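Local coordinates for protein glutathione-specific gamma-glutamylcyclotransferase (Saccharomyces cerevisiae S288c, PDB 5HWK) that cleaves glutathione into 5-oxo-L-proline and a Cys-Gly dipeptide, acting specifically on glutathione and not on other gamma-glutamyl peptides, at residues L11-L16 and R55-I60; R37-S42 and Y194-K199. One frame throughout, in Å; residues are numbered along the deposited sequence.

Contact 1: residues L11-L16 and R55-I60. With BEZ (benzoic acid), chain C.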
ATOM      1  N   LEU A  11       7.638  -4.743   1.565  1.00 22.93           N
ATOM      2  CA  LEU A  11       6.445  -4.529   0.762  1.00 24.62           C
ATOM      3  C   LEU A  11       6.420  -3.098   0.273  1.00 24.54           C
ATOM      4  O   LEU A  11       6.786  -2.180   1.008  1.00 27.64           O
ATOM      5  CB  LEU A  11       5.207  -4.696   1.638  1.00 27.53           C
ATOM      6  CG  LEU A  11       4.845  -6.076   2.144  1.00 29.39           C
ATOM      7  CD1 LEU A  11       3.546  -5.974   2.974  1.00 31.26           C
ATOM      8  CD2 LEU A  11       4.705  -6.967   0.957  1.00 29.74           C
ATOM      9  N   GLY A  12       6.043  -2.929  -0.987  1.00 23.42           N
ATOM     10  CA  GLY A  12       5.720  -1.594  -1.478  1.00 23.04           C
ATOM     11  C   GLY A  12       4.281  -1.524  -1.944  1.00 22.86           C
ATOM     12  O   GLY A  12       3.839  -2.359  -2.740  1.00 25.23           O
ATOM     13  N   TYR A  13       3.527  -0.522  -1.460  1.00 22.25           N
ATOM     14  CA  TYR A  13       2.131  -0.348  -1.839  1.00 23.22           C
ATOM     15  C   TYR A  13       1.859   1.073  -2.308  1.00 22.38           C
ATOM     16  O   TYR A  13       0.741   1.364  -2.740  1.00 24.62           O
ATOM     17  CB  TYR A  13       1.164  -0.739  -0.698  1.00 22.59           C
ATOM     18  CG  TYR A  13       1.359   0.104   0.508  1.00 20.66           C
ATOM     19  CD1 TYR A  13       0.660   1.288   0.659  1.00 20.79           C
ATOM     20  CD2 TYR A  13       2.212  -0.279   1.518  1.00 21.55           C
ATOM     21  CE1 TYR A  13       0.838   2.078   1.729  1.00 21.49           C
ATOM     22  CE2 TYR A  13       2.370   0.507   2.644  1.00 21.32           C
ATOM     23  CZ  TYR A  13       1.666   1.698   2.753  1.00 20.58           C
ATOM     24  OH  TYR A  13       1.818   2.482   3.870  1.00 22.05           O
ATOM     25  N   GLY A  14       2.842   1.963  -2.215  1.00 21.61           N
ATOM     26  CA  GLY A  14       2.700   3.368  -2.599  1.00 22.21           C
ATOM     27  C   GLY A  14       3.884   3.743  -3.452  1.00 23.06           C
ATOM     28  O   GLY A  14       4.136   3.061  -4.458  1.00 24.29           O
ATOM     29  N   SER A  15       4.606   4.805  -3.086  1.00 22.99           N
ATOM     30  CA  SER A  15       5.688   5.276  -3.932  1.00 22.70           C
ATOM     31  C   SER A  15       6.828   4.299  -4.051  1.00 22.46           C
ATOM     32  O   SER A  15       7.603   4.447  -4.982  1.00 23.62           O
ATOM     33  CB  SER A  15       6.225   6.645  -3.490  1.00 24.56           C
ATOM     34  OG  SER A  15       6.799   6.588  -2.201  1.00 25.07           O
ATOM     35  N   LEU A  16       6.988   3.323  -3.137  1.00 20.42           N
ATOM     36  CA  LEU A  16       8.083   2.371  -3.355  1.00 21.80           C
ATOM     37  C   LEU A  16       7.842   1.520  -4.581  1.00 22.35           C
ATOM     38  O   LEU A  16       8.791   0.902  -5.071  1.00 24.30           O
ATOM     39  CB  LEU A  16       8.259   1.445  -2.140  1.00 23.07           C
ATOM     40  CG  LEU A  16       8.874   2.097  -0.902  1.00 24.43           C
ATOM     41  CD1 LEU A  16       8.630   1.195   0.362  1.00 25.21           C
ATOM     42  CD2 LEU A  16      10.360   2.381  -1.096  1.00 24.52           C
ATOM     43  N   ARG A  55      -3.177  13.994   0.538  1.00 18.61           N
ATOM     44  CA  ARG A  55      -3.587  12.639   0.871  1.00 18.36           C
ATOM     45  C   ARG A  55      -2.681  11.650   0.173  1.00 17.02           C
ATOM     46  O   ARG A  55      -2.556  11.667  -1.059  1.00 19.23           O
ATOM     47  CB  ARG A  55      -5.024  12.319   0.482  1.00 18.60           C
ATOM     48  CG  ARG A  55      -6.038  13.184   1.107  1.00 19.55           C
ATOM     49  CD  ARG A  55      -6.232  12.723   2.546  1.00 21.36           C
ATOM     50  NE  ARG A  55      -7.331  13.421   3.231  1.00 21.94           N
ATOM     51  CZ  ARG A  55      -7.146  14.532   3.913  1.00 21.52           C
ATOM     52  NH1 ARG A  55      -5.968  15.114   3.992  1.00 22.76           N
ATOM     53  NH2 ARG A  55      -8.177  15.076   4.536  1.00 24.26           N
ATOM     54  N   VAL A  56      -2.102  10.712   0.941  1.00 17.54           N
ATOM     55  CA  VAL A  56      -1.207   9.699   0.392  1.00 18.20           C
ATOM     56  C   VAL A  56      -1.615   8.350   0.977  1.00 18.18           C
ATOM     57  O   VAL A  56      -2.522   8.256   1.799  1.00 18.34           O
ATOM     58  CB  VAL A  56       0.270  10.065   0.663  1.00 17.94           C
ATOM     59  CG1 VAL A  56       0.670  11.291  -0.156  1.00 19.51           C
ATOM     60  CG2 VAL A  56       0.540  10.264   2.130  1.00 19.70           C
ATOM     61  N   ALA A  57      -0.987   7.288   0.470  1.00 17.48           N
ATOM     62  CA  ALA A  57      -1.479   5.939   0.754  1.00 17.92           C
ATOM     63  C   ALA A  57      -1.004   5.393   2.099  1.00 19.47           C
ATOM     64  O   ALA A  57       0.151   5.589   2.505  1.00 20.53           O
ATOM     65  CB  ALA A  57      -0.996   4.995  -0.337  1.00 19.83           C
ATOM     66  N   THR A  58      -1.885   4.656   2.752  1.00 18.69           N
ATOM     67  CA  THR A  58      -1.494   3.805   3.887  1.00 18.98           C
ATOM     68  C   THR A  58      -2.200   2.478   3.724  1.00 19.71           C
ATOM     69  O   THR A  58      -3.079   2.330   2.907  1.00 21.64           O
ATOM     70  CB  THR A  58      -1.780   4.539   5.221  1.00 20.32           C
ATOM     71  OG1 THR A  58      -1.264   3.744   6.284  1.00 22.08           O
ATOM     72  CG2 THR A  58      -3.251   4.738   5.457  1.00 23.30           C
ATOM     73  N   LEU A  59      -1.778   1.473   4.500  1.00 21.56           N
ATOM     74  CA  LEU A  59      -2.422   0.167   4.483  1.00 23.60           C
ATOM     75  C   LEU A  59      -3.102  -0.016   5.823  1.00 27.86           C
ATOM     76  O   LEU A  59      -2.545   0.346   6.863  1.00 31.55           O
ATOM     77  CB  LEU A  59      -1.377  -0.934   4.427  1.00 30.63           C
ATOM     78  CG  LEU A  59      -0.735  -1.252   3.132  1.00 31.97           C
ATOM     79  CD1 LEU A  59       0.170  -2.516   3.367  1.00 31.61           C
ATOM     80  CD2 LEU A  59      -1.767  -1.498   2.056  1.00 31.97           C
ATOM     81  N   ILE A  60      -4.287  -0.597   5.812  1.00 27.27           N
ATOM     82  CA  ILE A  60      -5.009  -0.858   7.042  1.00 27.91           C
ATOM     83  C   ILE A  60      -5.175  -2.364   7.166  1.00 30.09           C
ATOM     84  O   ILE A  60      -5.687  -3.017   6.244  1.00 27.29           O
ATOM     85  CB  ILE A  60      -6.361  -0.147   7.036  1.00 32.60           C
ATOM     86  CG1 ILE A  60      -6.107   1.310   6.677  1.00 36.88           C
ATOM     87  CG2 ILE A  60      -7.004  -0.311   8.381  1.00 33.88           C
ATOM     88  CD1 ILE A  60      -7.206   1.851   5.970  1.00 39.12           C
TER
HETATM   89  C   BEZ C 301       5.213   2.158   0.177  1.00 22.22           C
HETATM   90  O1  BEZ C 301       5.304   2.258  -1.016  1.00 23.12           O
HETATM   91  O2  BEZ C 301       4.908   1.044   0.617  1.00 25.63           O
HETATM   92  C1  BEZ C 301       5.373   3.344   1.074  1.00 23.77           C
HETATM   93  C2  BEZ C 301       5.012   3.200   2.400  1.00 24.06           C
HETATM   94  C3  BEZ C 301       5.080   4.300   3.264  1.00 23.62           C
HETATM   95  C4  BEZ C 301       5.589   5.509   2.821  1.00 23.92           C
HETATM   96  C5  BEZ C 301       5.989   5.622   1.499  1.00 24.55           C
HETATM   97  C6  BEZ C 301       5.884   4.564   0.602  1.00 24.30           C
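Oxygen O1 of the bound benzoic acid is gripped by three backbone N-H groups of the turn that begins at Tyr-13, the residue whose ring packs on Leu-59. Gly-14 N gives O1 a hydrogen bond of 2.8 Å and Leu-16 N one of 2.9 Å; a third, weak bond comes from Tyr-13 N. The other oxygen, O2, takes a nearly straight bond from Tyr-13 N (2.9 Å, 167° at the hydrogen). With chi1 at 61°, CG of Tyr-13 lies between its backbone N and carbonyl carbon, which brings the ring under the same carboxylate: O2 sits 3.1 Å above one face, toward the rim. Over the centre of the opposite face stands Leu-59 CG, 3.5 Å from the Tyr-13 ring centroid and 10° off the normal, a CH-pi contact. Ala-57 adds its CB, 4.0 Å from Tyr-13 CE1, while its carbonyl group lies at the ring edge. Beyond the segments, Tyr-13 OH hydrogen-bonds to Tyr-161 O, fixing the far end of the ring. A serine in place of Tyr-13 would probably leave a gap beside Leu-59 and Tyr-161 O without its phenol partner. Neutral peptide N-H groups thus hold the carboxylate in the turn 13-16, whose first three residues belong to the substrate site inferred by similarity, consistent with a site suited to an anionic group of the substrate.

Contact 2: residues R37-S42 and Y194-K199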
ATOM      1  N   ARG A  37      -5.655  -0.817   1.041  1.00 21.55           N
ATOM      2  CA  ARG A  37      -4.898   0.425   0.838  1.00 20.02           C
ATOM      3  C   ARG A  37      -5.884   1.588   0.672  1.00 20.03           C
ATOM      4  O   ARG A  37      -6.841   1.474  -0.098  1.00 21.04           O
ATOM      5  CB  ARG A  37      -4.023   0.335  -0.407  1.00 22.02           C
ATOM      6  CG  ARG A  37      -3.346   1.646  -0.805  1.00 22.07           C
ATOM      7  CD  ARG A  37      -2.410   1.506  -1.986  1.00 23.46           C
ATOM      8  NE  ARG A  37      -3.092   0.851  -3.076  1.00 23.15           N
ATOM      9  CZ  ARG A  37      -2.530  -0.084  -3.833  1.00 23.89           C
ATOM     10  NH1 ARG A  37      -1.211  -0.325  -3.753  1.00 25.36           N
ATOM     11  NH2 ARG A  37      -3.264  -0.764  -4.706  1.00 26.41           N
ATOM     12  N   ARG A  38      -5.686   2.660   1.442  1.00 19.49           N
ATOM     13  CA  ARG A  38      -6.582   3.809   1.371  1.00 18.98           C
ATOM     14  C   ARG A  38      -5.734   5.067   1.417  1.00 18.93           C
ATOM     15  O   ARG A  38      -4.680   5.110   2.050  1.00 19.12           O
ATOM     16  CB  ARG A  38      -7.564   3.827   2.578  1.00 19.61           C
ATOM     17  CG  ARG A  38      -8.651   2.738   2.553  1.00 20.15           C
ATOM     18  CD  ARG A  38      -9.598   2.967   1.399  1.00 20.75           C
ATOM     19  NE  ARG A  38     -10.713   2.028   1.310  1.00 21.83           N
ATOM     20  CZ  ARG A  38     -10.689   0.880   0.638  1.00 22.21           C
ATOM     21  NH1 ARG A  38      -9.564   0.456   0.053  1.00 23.05           N
ATOM     22  NH2 ARG A  38     -11.796   0.138   0.580  1.00 24.41           N
ATOM     23  N   PHE A  39      -6.249   6.142   0.801  1.00 17.96           N
ATOM     24  CA  PHE A  39      -5.535   7.425   0.826  1.00 17.69           C
ATOM     25  C   PHE A  39      -5.976   8.225   2.061  1.00 18.16           C
ATOM     26  O   PHE A  39      -6.571   9.308   1.995  1.00 20.27           O
ATOM     27  CB  PHE A  39      -5.756   8.204  -0.466  1.00 18.64           C
ATOM     28  CG  PHE A  39      -4.808   7.843  -1.594  1.00 19.15           C
ATOM     29  CD1 PHE A  39      -4.569   6.529  -1.943  1.00 20.81           C
ATOM     30  CD2 PHE A  39      -4.199   8.856  -2.335  1.00 21.07           C
ATOM     31  CE1 PHE A  39      -3.721   6.216  -2.998  1.00 23.33           C
ATOM     32  CE2 PHE A  39      -3.394   8.572  -3.391  1.00 21.65           C
ATOM     33  CZ  PHE A  39      -3.127   7.258  -3.720  1.00 22.67           C
ATOM     34  N   TRP A  40      -5.723   7.608   3.222  1.00 19.52           N
ATOM     35  CA  TRP A  40      -6.148   8.071   4.537  1.00 19.74           C
ATOM     36  C   TRP A  40      -4.999   8.563   5.395  1.00 19.27           C
ATOM     37  O   TRP A  40      -5.144   8.648   6.628  1.00 20.55           O
ATOM     38  CB  TRP A  40      -6.955   6.997   5.244  1.00 22.32           C
ATOM     39  CG  TRP A  40      -8.269   6.719   4.604  1.00 21.28           C
ATOM     40  CD1 TRP A  40      -8.856   7.404   3.556  1.00 22.21           C
ATOM     41  CD2 TRP A  40      -9.210   5.734   5.020  1.00 22.98           C
ATOM     42  NE1 TRP A  40     -10.086   6.851   3.278  1.00 22.38           N
ATOM     43  CE2 TRP A  40     -10.328   5.826   4.163  1.00 21.95           C
ATOM     44  CE3 TRP A  40      -9.193   4.743   6.005  1.00 23.39           C
ATOM     45  CZ2 TRP A  40     -11.422   4.965   4.267  1.00 24.43           C
ATOM     46  CZ3 TRP A  40     -10.292   3.888   6.109  1.00 25.04           C
ATOM     47  CH2 TRP A  40     -11.385   4.014   5.249  1.00 26.68           C
ATOM     48  N   GLN A  41      -3.868   8.910   4.777  1.00 19.75           N
ATOM     49  CA  GLN A  41      -2.729   9.491   5.456  1.00 19.03           C
ATOM     50  C   GLN A  41      -2.513  10.893   4.888  1.00 19.31           C
ATOM     51  O   GLN A  41      -2.557  11.092   3.674  1.00 20.34           O
ATOM     52  CB  GLN A  41      -1.508   8.602   5.262  1.00 19.48           C
ATOM     53  CG  GLN A  41      -0.271   9.083   5.970  1.00 19.94           C
ATOM     54  CD  GLN A  41      -0.255   8.648   7.434  1.00 21.10           C
ATOM     55  OE1 GLN A  41      -1.261   8.163   7.970  1.00 23.12           O
ATOM     56  NE2 GLN A  41       0.898   8.783   8.075  1.00 23.98           N
ATOM     57  N   SER A  42      -2.401  11.897   5.745  1.00 20.77           N
ATOM     58  CA  SER A  42      -2.139  13.226   5.194  1.00 20.56           C
ATOM     59  C   SER A  42      -0.649  13.429   4.901  1.00 20.72           C
ATOM     60  O   SER A  42       0.206  12.776   5.497  1.00 25.95           O
ATOM     61  CB  SER A  42      -2.607  14.278   6.169  1.00 23.73           C
ATOM     62  OG  SER A  42      -1.846  14.136   7.308  1.00 31.28           O
ATOM     63  N   TYR A 194      -2.418  15.122  -7.261  1.00 19.45           N
ATOM     64  CA  TYR A 194      -2.944  14.353  -8.377  1.00 19.08           C
ATOM     65  C   TYR A 194      -1.861  13.524  -9.043  1.00 19.48           C
ATOM     66  O   TYR A 194      -2.110  12.365  -9.414  1.00 19.92           O
ATOM     67  CB  TYR A 194      -3.547  15.340  -9.376  1.00 21.59           C
ATOM     68  CG  TYR A 194      -3.962  14.809 -10.712  1.00 22.42           C
ATOM     69  CD1 TYR A 194      -4.979  13.859 -10.847  1.00 24.90           C
ATOM     70  CD2 TYR A 194      -3.470  15.398 -11.869  1.00 25.05           C
ATOM     71  CE1 TYR A 194      -5.389  13.444 -12.120  1.00 30.50           C
ATOM     72  CE2 TYR A 194      -3.847  14.983 -13.077  1.00 29.08           C
ATOM     73  CZ  TYR A 194      -4.802  14.022 -13.210  1.00 28.77           C
ATOM     74  OH  TYR A 194      -5.164  13.688 -14.494  1.00 31.20           O
ATOM     75  N   GLU A 195      -0.671  14.108  -9.232  1.00 18.67           N
ATOM     76  CA  GLU A 195       0.445  13.360  -9.829  1.00 18.27           C
ATOM     77  C   GLU A 195       0.768  12.114  -8.983  1.00 18.76           C
ATOM     78  O   GLU A 195       1.074  11.057  -9.544  1.00 20.69           O
ATOM     79  CB  GLU A 195       1.696  14.233  -9.917  1.00 19.39           C
ATOM     80  CG  GLU A 195       2.826  13.523 -10.596  1.00 21.47           C
ATOM     81  CD  GLU A 195       4.207  14.207 -10.460  1.00 27.92           C
ATOM     82  OE1 GLU A 195       4.465  14.936  -9.461  1.00 27.91           O
ATOM     83  OE2 GLU A 195       5.069  13.937 -11.317  1.00 31.23           O
ATOM     84  N   TYR A 196       0.796  12.241  -7.654  1.00 18.63           N
ATOM     85  CA  TYR A 196       1.032  11.059  -6.826  1.00 18.34           C
ATOM     86  C   TYR A 196       0.009   9.953  -7.115  1.00 17.69           C
ATOM     87  O   TYR A 196       0.376   8.775  -7.297  1.00 20.28           O
ATOM     88  CB  TYR A 196       0.967  11.467  -5.369  1.00 19.06           C
ATOM     89  CG  TYR A 196       1.067  10.366  -4.358  1.00 19.44           C
ATOM     90  CD1 TYR A 196      -0.081   9.701  -3.916  1.00 19.79           C
ATOM     91  CD2 TYR A 196       2.307  10.018  -3.813  1.00 19.94           C
ATOM     92  CE1 TYR A 196      -0.001   8.691  -2.962  1.00 19.86           C
ATOM     93  CE2 TYR A 196       2.412   9.005  -2.836  1.00 19.04           C
ATOM     94  CZ  TYR A 196       1.266   8.327  -2.449  1.00 19.28           C
ATOM     95  OH  TYR A 196       1.330   7.365  -1.449  1.00 20.53           O
ATOM     96  N   LEU A 197      -1.282  10.308  -7.193  1.00 18.07           N
ATOM     97  CA  LEU A 197      -2.290   9.294  -7.513  1.00 18.35           C
ATOM     98  C   LEU A 197      -2.077   8.723  -8.901  1.00 18.87           C
ATOM     99  O   LEU A 197      -2.187   7.513  -9.118  1.00 20.39           O
ATOM    100  CB  LEU A 197      -3.686   9.897  -7.397  1.00 20.92           C
ATOM    101  CG  LEU A 197      -4.904   9.084  -7.766  1.00 22.35           C
ATOM    102  CD1 LEU A 197      -4.940   7.756  -7.011  1.00 24.40           C
ATOM    103  CD2 LEU A 197      -6.179   9.890  -7.476  1.00 24.44           C
ATOM    104  N   ALA A 198      -1.814   9.586  -9.882  1.00 18.09           N
ATOM    105  CA  ALA A 198      -1.621   9.125 -11.249  1.00 19.65           C
ATOM    106  C   ALA A 198      -0.399   8.219 -11.377  1.00 20.34           C
ATOM    107  O   ALA A 198      -0.397   7.275 -12.205  1.00 22.65           O
ATOM    108  CB  ALA A 198      -1.463  10.355 -12.174  1.00 20.82           C
ATOM    109  N   LYS A 199       0.674   8.532 -10.639  1.00 19.73           N
ATOM    110  CA  LYS A 199       1.847   7.655 -10.731  1.00 19.89           C
ATOM    111  C   LYS A 199       1.538   6.285 -10.172  1.00 19.33           C
ATOM    112  O   LYS A 199       2.024   5.289 -10.696  1.00 21.38           O
ATOM    113  CB  LYS A 199       3.040   8.274 -10.015  1.00 21.88           C
ATOM    114  CG  LYS A 199       3.721   9.386 -10.838  1.00 23.17           C
ATOM    115  CD  LYS A 199       4.937   9.861 -10.095  1.00 27.75           C
ATOM    116  CE  LYS A 199       5.777  10.874 -10.818  1.00 33.11           C
ATOM    117  NZ  LYS A 199       6.221  10.387 -12.174  1.00 36.16           N
TER
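Phe-39 has the most surface buried here, and it meets two consecutive residues of helix 193-205, Tyr-196 and Leu-197. The backbones stay well apart, the nearest CA atoms, those of Phe-39 and Leu-197, being 9.1 Å from each other, and no hydrogen bond joins the segments, so the evidence for contact lies in the side chains. Phe-39 is the central residue of an inverse gamma turn, closed by a weak bond of 2.9 Å from Trp-40 N to Arg-38 O. At this corner its side chain leaves the chain toward the helix, with CG anti to the carbonyl carbon (chi1 -85°). The far end of the ring does the touching: CE2 comes within 3.4 Å of Tyr-196 CE1, and CZ within 3.5 Å of the same CE1 atom. Seen from Tyr-196, Phe-39 CE2 arrives at the ring edge, close to its plane. The ring planes are inclined at 70° and the centroids lie 5.5 Å apart, an oblique aromatic pair. Leu-197 extends the apolar surface with one branch, its CD1 lying 3.8 Å from Phe-39 CZ. Leu-221 of helix 219-232 touches both Phe-39 and Leu-197, closing this small cluster from a third element.

Tyr-196 also reaches past the cluster. With CG anti to the backbone N (chi1 175°), its ring is carried off the helix toward strand 54-61, where the hydroxyl hydrogen-bonds to Ala-57 N. The nearest side-chain atoms of Tyr-196 and Glu-115, the proton acceptor by similarity, are about 3 Å apart. The geometry is that of a helix packed through aromatic and aliphatic side chains on the edge strand of a small antiparallel sheet, beside the probable active site of a ChaC-type gamma-glutamylcyclotransferase.

Both contacts are buried, but contact 1 is the more central: its centre lies about 3 Å from the centre of the chain, that of contact 2 about 10 Å. They share the small antiparallel sheet in which strands 54-61 and 35-40 are neighbours: contact 1 uses the former, contact 2 the latter. Hydrogen bonds join them directly, Tyr-13 O to Arg-37 NH1 (2.8 Å) and Gln-41 O to Val-56 N (2.8 Å). Their chemistry differs with place. Contact 1 combines peptide donors for a ligand carboxylate with ring packing, whereas contact 2, farther from the benzoic acid, relies on apolar packing between its segments.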